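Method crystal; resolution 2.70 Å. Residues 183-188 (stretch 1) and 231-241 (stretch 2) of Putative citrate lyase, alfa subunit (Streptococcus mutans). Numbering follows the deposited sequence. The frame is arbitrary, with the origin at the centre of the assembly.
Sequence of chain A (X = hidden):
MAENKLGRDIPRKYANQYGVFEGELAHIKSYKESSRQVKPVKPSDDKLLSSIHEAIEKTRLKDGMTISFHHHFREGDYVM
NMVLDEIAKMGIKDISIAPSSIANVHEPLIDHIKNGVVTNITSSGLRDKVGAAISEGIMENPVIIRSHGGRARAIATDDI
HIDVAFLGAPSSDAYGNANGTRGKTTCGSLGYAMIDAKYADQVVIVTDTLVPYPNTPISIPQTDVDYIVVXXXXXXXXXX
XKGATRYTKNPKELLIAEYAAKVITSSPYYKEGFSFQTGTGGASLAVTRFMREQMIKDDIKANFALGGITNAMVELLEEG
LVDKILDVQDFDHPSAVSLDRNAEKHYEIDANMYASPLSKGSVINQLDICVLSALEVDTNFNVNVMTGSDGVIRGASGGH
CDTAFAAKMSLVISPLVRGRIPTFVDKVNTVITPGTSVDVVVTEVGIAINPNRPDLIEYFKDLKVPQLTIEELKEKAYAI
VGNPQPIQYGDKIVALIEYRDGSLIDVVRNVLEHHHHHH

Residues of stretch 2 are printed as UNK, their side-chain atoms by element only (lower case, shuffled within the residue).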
ATOM      1  N   GLY A 183      18.045  -7.227  -8.454  1.00 19.02           N
ATOM      2  CA  GLY A 183      18.129  -8.638  -8.796  1.00 18.72           C
ATOM      3  C   GLY A 183      18.805  -8.858 -10.136  1.00 18.24           C
ATOM      4  O   GLY A 183      19.110  -7.897 -10.842  1.00 19.63           O
ATOM      5  N   LYS A 184      19.053 -10.111 -10.506  1.00 17.89           N
ATOM      6  CA  LYS A 184      19.709 -10.380 -11.789  1.00 16.50           C
ATOM      7  C   LYS A 184      18.701 -10.411 -12.928  1.00 17.75           C
ATOM      8  O   LYS A 184      19.076 -10.499 -14.085  1.00 18.41           O
ATOM      9  CB  LYS A 184      20.453 -11.709 -11.738  1.00 14.44           C
ATOM     10  CG  LYS A 184      19.569 -12.925 -11.800  1.00 14.00           C
ATOM     11  CD  LYS A 184      20.346 -14.191 -11.490  1.00 12.76           C
ATOM     12  CE  LYS A 184      19.459 -15.421 -11.708  1.00 13.98           C
ATOM     13  NZ  LYS A 184      20.075 -16.684 -11.208  1.00 14.38           N
ATOM     14  N   THR A 185      17.418 -10.329 -12.599  1.00 18.27           N
ATOM     15  CA  THR A 185      16.402 -10.359 -13.625  1.00 18.36           C
ATOM     16  C   THR A 185      15.319  -9.358 -13.271  1.00 18.54           C
ATOM     17  O   THR A 185      14.190  -9.743 -12.950  1.00 19.53           O
ATOM     18  CB  THR A 185      15.765 -11.746 -13.714  1.00 19.93           C
ATOM     19  OG1 THR A 185      16.790 -12.744 -13.714  1.00 21.42           O
ATOM     20  CG2 THR A 185      14.939 -11.868 -14.985  1.00 21.67           C
ATOM     21  N   THR A 186      15.661  -8.074 -13.326  1.00 16.81           N
ATOM     22  CA  THR A 186      14.718  -7.002 -12.997  1.00 15.30           C
ATOM     23  C   THR A 186      13.722  -6.692 -14.108  1.00 13.27           C
ATOM     24  O   THR A 186      13.893  -7.116 -15.238  1.00 13.68           O
ATOM     25  CB  THR A 186      15.470  -5.694 -12.675  1.00 15.61           C
ATOM     26  OG1 THR A 186      16.105  -5.204 -13.867  1.00 15.73           O
ATOM     27  CG2 THR A 186      16.529  -5.934 -11.601  1.00 13.80           C
ATOM     28  N   CYS A 187      12.681  -5.942 -13.778  1.00 12.68           N
ATOM     29  CA  CYS A 187      11.680  -5.557 -14.772  1.00 12.62           C
ATOM     30  C   CYS A 187      11.136  -4.171 -14.431  1.00 12.09           C
ATOM     31  O   CYS A 187      10.250  -3.650 -15.106  1.00 11.26           O
ATOM     32  CB  CYS A 187      10.530  -6.552 -14.776  1.00 11.79           C
ATOM     33  SG  CYS A 187       9.725  -6.669 -13.180  1.00 13.07           S
ATOM     34  N   GLY A 188      11.665  -3.592 -13.360  1.00 12.13           N
ATOM     35  CA  GLY A 188      11.223  -2.277 -12.946  1.00 13.73           C
ATOM     36  C   GLY A 188       9.942  -2.296 -12.130  1.00 13.63           C
ATOM     37  O   GLY A 188       9.850  -2.976 -11.107  1.00 14.57           O
ATOM     38  N   UNK A 231      14.214 -19.824  -7.223  1.00 16.15           N
ATOM     39  CA  UNK A 231      14.512 -20.672  -8.380  1.00 18.15           C
ATOM     40  C   UNK A 231      15.750 -20.149  -9.109  1.00 19.85           C
ATOM     41  O   UNK A 231      16.199 -19.032  -8.855  1.00 20.44           O
ATOM     42  c   UNK A 231      12.171 -21.463  -8.751  1.00 16.56           C
ATOM     43  c   UNK A 231      13.335 -20.720  -9.375  1.00 17.06           C
ATOM     44  c   UNK A 231      12.923 -19.304  -9.770  1.00 15.87           C
ATOM     45  N   UNK A 232      16.296 -20.950 -10.020  1.00 21.58           N
ATOM     46  CA  UNK A 232      17.487 -20.542 -10.759  1.00 23.05           C
ATOM     47  C   UNK A 232      17.252 -19.303 -11.625  1.00 21.98           C
ATOM     48  O   UNK A 232      18.130 -18.442 -11.720  1.00 21.99           O
ATOM     49  o   UNK A 232      19.420 -21.409 -13.543  1.00 32.68           O
ATOM     50  c   UNK A 232      18.006 -21.703 -11.624  1.00 26.38           C
ATOM     51  o   UNK A 232      20.336 -21.113 -11.547  1.00 35.34           O
ATOM     52  c   UNK A 232      19.349 -21.386 -12.286  1.00 32.10           C
ATOM     53  N   UNK A 233      16.073 -19.207 -12.240  1.00 21.31           N
ATOM     54  CA  UNK A 233      15.737 -18.063 -13.098  1.00 21.47           C
ATOM     55  C   UNK A 233      14.243 -17.877 -13.269  1.00 20.95           C
ATOM     56  O   UNK A 233      13.536 -18.821 -13.598  1.00 21.36           O
ATOM     57  c   UNK A 233      16.377 -18.224 -14.469  1.00 20.64           C
ATOM     58  N   UNK A 234      13.764 -16.657 -13.071  1.00 21.31           N
ATOM     59  CA  UNK A 234      12.344 -16.394 -13.221  1.00 22.44           C
ATOM     60  C   UNK A 234      12.071 -15.798 -14.581  1.00 24.19           C
ATOM     61  O   UNK A 234      10.943 -15.822 -15.067  1.00 25.27           O
ATOM     62  c   UNK A 234      12.235 -13.118 -11.224  1.00 21.80           C
ATOM     63  c   UNK A 234      12.083 -16.028 -10.787  1.00 22.22           C
ATOM     64  c   UNK A 234      11.850 -15.432 -12.158  1.00 21.46           C
ATOM     65  c   UNK A 234      12.594 -14.108 -12.286  1.00 21.54           C
ATOM     66  N   UNK A 235      13.113 -15.269 -15.201  1.00 27.07           N
ATOM     67  CA  UNK A 235      12.948 -14.680 -16.514  1.00 31.95           C
ATOM     68  C   UNK A 235      14.195 -14.822 -17.359  1.00 35.09           C
ATOM     69  O   UNK A 235      15.279 -15.070 -16.842  1.00 34.81           O
ATOM     70  N   UNK A 236      14.039 -14.654 -18.665  1.00 39.56           N
ATOM     71  CA  UNK A 236      15.156 -14.765 -19.589  1.00 44.54           C
ATOM     72  C   UNK A 236      16.155 -13.637 -19.347  1.00 47.40           C
ATOM     73  O   UNK A 236      15.784 -12.466 -19.321  1.00 47.27           O
ATOM     74  c   UNK A 236      14.649 -14.709 -21.029  1.00 46.08           C
ATOM     75  o   UNK A 236      16.797 -14.841 -22.049  1.00 47.95           O
ATOM     76  c   UNK A 236      15.631 -15.305 -22.016  1.00 48.05           C
ATOM     77  o   UNK A 236      15.230 -16.236 -22.759  1.00 48.48           O
ATOM     78  N   UNK A 237      17.440 -13.983 -19.176  1.00 50.73           N
ATOM     79  CA  UNK A 237      18.521 -13.023 -18.931  1.00 54.18           C
ATOM     80  C   UNK A 237      18.431 -11.727 -19.731  1.00 57.64           C
ATOM     81  O   UNK A 237      17.978 -10.702 -19.217  1.00 57.99           O
ATOM     82  c   UNK A 237      19.767 -13.826 -19.277  1.00 53.74           C
ATOM     83  c   UNK A 237      19.401 -15.197 -18.810  1.00 52.39           C
ATOM     84  c   UNK A 237      17.981 -15.347 -19.322  1.00 51.42           C
ATOM     85  N   UNK A 238      18.868 -11.768 -20.985  1.00 61.15           N
ATOM     86  CA  UNK A 238      18.832 -10.577 -21.828  1.00 64.79           C
ATOM     87  C   UNK A 238      17.408 -10.156 -22.188  1.00 66.50           C
ATOM     88  O   UNK A 238      17.202  -9.118 -22.818  1.00 67.14           O
ATOM     89  c   UNK A 238      19.659 -10.797 -23.107  1.00 65.73           C
ATOM     90  c   UNK A 238      20.156 -12.218 -23.313  1.00 66.91           C
ATOM     91  c   UNK A 238      19.021 -13.204 -23.493  1.00 67.78           C
ATOM     92  o   UNK A 238      19.301 -14.410 -23.648  1.00 69.37           O
ATOM     93  o   UNK A 238      17.848 -12.772 -23.481  1.00 67.10           O
ATOM     94  N   UNK A 239      16.429 -10.958 -21.778  1.00 68.39           N
ATOM     95  CA  UNK A 239      15.039 -10.647 -22.068  1.00 70.07           C
ATOM     96  C   UNK A 239      14.554  -9.365 -21.413  1.00 71.38           C
ATOM     97  O   UNK A 239      13.387  -8.992 -21.555  1.00 71.98           O
ATOM     98  N   UNK A 240      15.451  -8.690 -20.698  1.00 71.60           N
ATOM     99  CA  UNK A 240      15.120  -7.442 -20.014  1.00 71.92           C
ATOM    100  C   UNK A 240      16.409  -6.699 -19.644  1.00 72.22           C
ATOM    101  O   UNK A 240      16.371  -5.572 -19.141  1.00 72.64           O
ATOM    102  c   UNK A 240      13.763  -6.404 -18.118  1.00 71.51           C
ATOM    103  c   UNK A 240      14.284  -7.718 -18.722  1.00 71.82           C
ATOM    104  c   UNK A 240      15.135  -8.471 -17.704  1.00 71.54           C
ATOM    105  c   UNK A 240      12.722  -5.676 -18.968  1.00 70.92           C
ATOM    106  N   UNK A 241      17.552  -7.334 -19.898  1.00 71.72           N
ATOM    107  CA  UNK A 241      18.843  -6.722 -19.590  1.00 71.17           C
ATOM    108  C   UNK A 241      19.431  -6.017 -20.807  1.00 70.67           C
ATOM    109  O   UNK A 241      20.563  -5.530 -20.766  1.00 70.71           O
ATOM    110  c   UNK A 241      19.816  -7.780 -19.074  1.00 71.79           C
TER

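Position 231 carries three side-chain carbons, one attached to CA and bearing the other two. This fork at the first carbon, without a heteroatom, identifies Val231, whose side chain does not reach stretch 1.

At position 232 there are two carbons and two oxygens, both oxygens on the second carbon: a short carboxylate, hence Asp232. Its CA-to-CB bond points away from stretch 1, yet the carboxylate end comes nearer, with Asp232 OD1 4.4 Å from Lys184 NZ. That is too far for a salt bridge, although the opposite charges lie near each other. The backbone makes the closer contact, as Lys184 NZ donates a hydrogen bond to Asp232 O at 2.7 Å.

A single carbon at position 233 makes it Ala233. Its CA-to-CB bond points sideways, and the methyl touches nothing on stretch 1.

Position 234 has four carbons, forked at the first, with one arm two carbons long. The branch at CB is that of isoleucine. In Ile234, CG1 lies 4.2 Å from Thr185 CB.

No side-chain atoms follow CA at position 235, so this is Gly235. An ideal CB here would point toward stretch 1 and fall 3.1 Å from Thr185 CG2, a tight fit. The bare backbone leaves room for Thr185 CG2, which sits 3.7 Å from Gly235 O.

Position 236 again shows two carbons, the second with two oxygens, and is Asp236. Its CA-to-CB bond points away from stretch 1, and OD2 is hydrogen-bonded elsewhere in the structure.

At position 237 three carbons close a ring onto the backbone N, which only proline does. The CA-to-CB bond of Pro237 also points away, and the residue makes no contact with stretch 1.

Three carbons, the third carrying two oxygens, make position 238 Glu238. It is exposed and poorly ordered, and its side chain is out of reach of stretch 1.

Position 239 has no side-chain atoms and is Gly239. An ideal CB on Gly239 would clash with Asp236 O at 2.9 Å; the same oxygen, Asp236 O, accepts a weak 3.0 Å hydrogen bond from Gly239 N.

Four carbons at position 240, forked at the first with one two-carbon arm, give Ile240. Its CA-to-CB bond points toward stretch 1; Ile240 CG1 lies 3.0 Å from Thr186 O and 4.0 Å from Cys187 CA, and Ile240 CG2 4.4 Å from Thr185 CG2. The first distance is short for a carbon and an oxygen, and this residue is poorly ordered.

One carbon at position 241 identifies Ala241, exposed and without contact to stretch 1.

The contact is small, burying 360 Å² in total, and centres on Thr185. Its CB and CG2 meet Ile234, Gly235 and Ile240, while its OG1 is hydrogen-bonded elsewhere in the structure. Ile240 extends the packing along the backbone of Thr186 and Cys187. At the exposed margin, the extended Lys184 side chain reaches Asp232 O, adding the only hydrogen bond between the stretches to an otherwise van der Waals contact.

Stretch 2, residues 231-241: VDAIGDPEGIA
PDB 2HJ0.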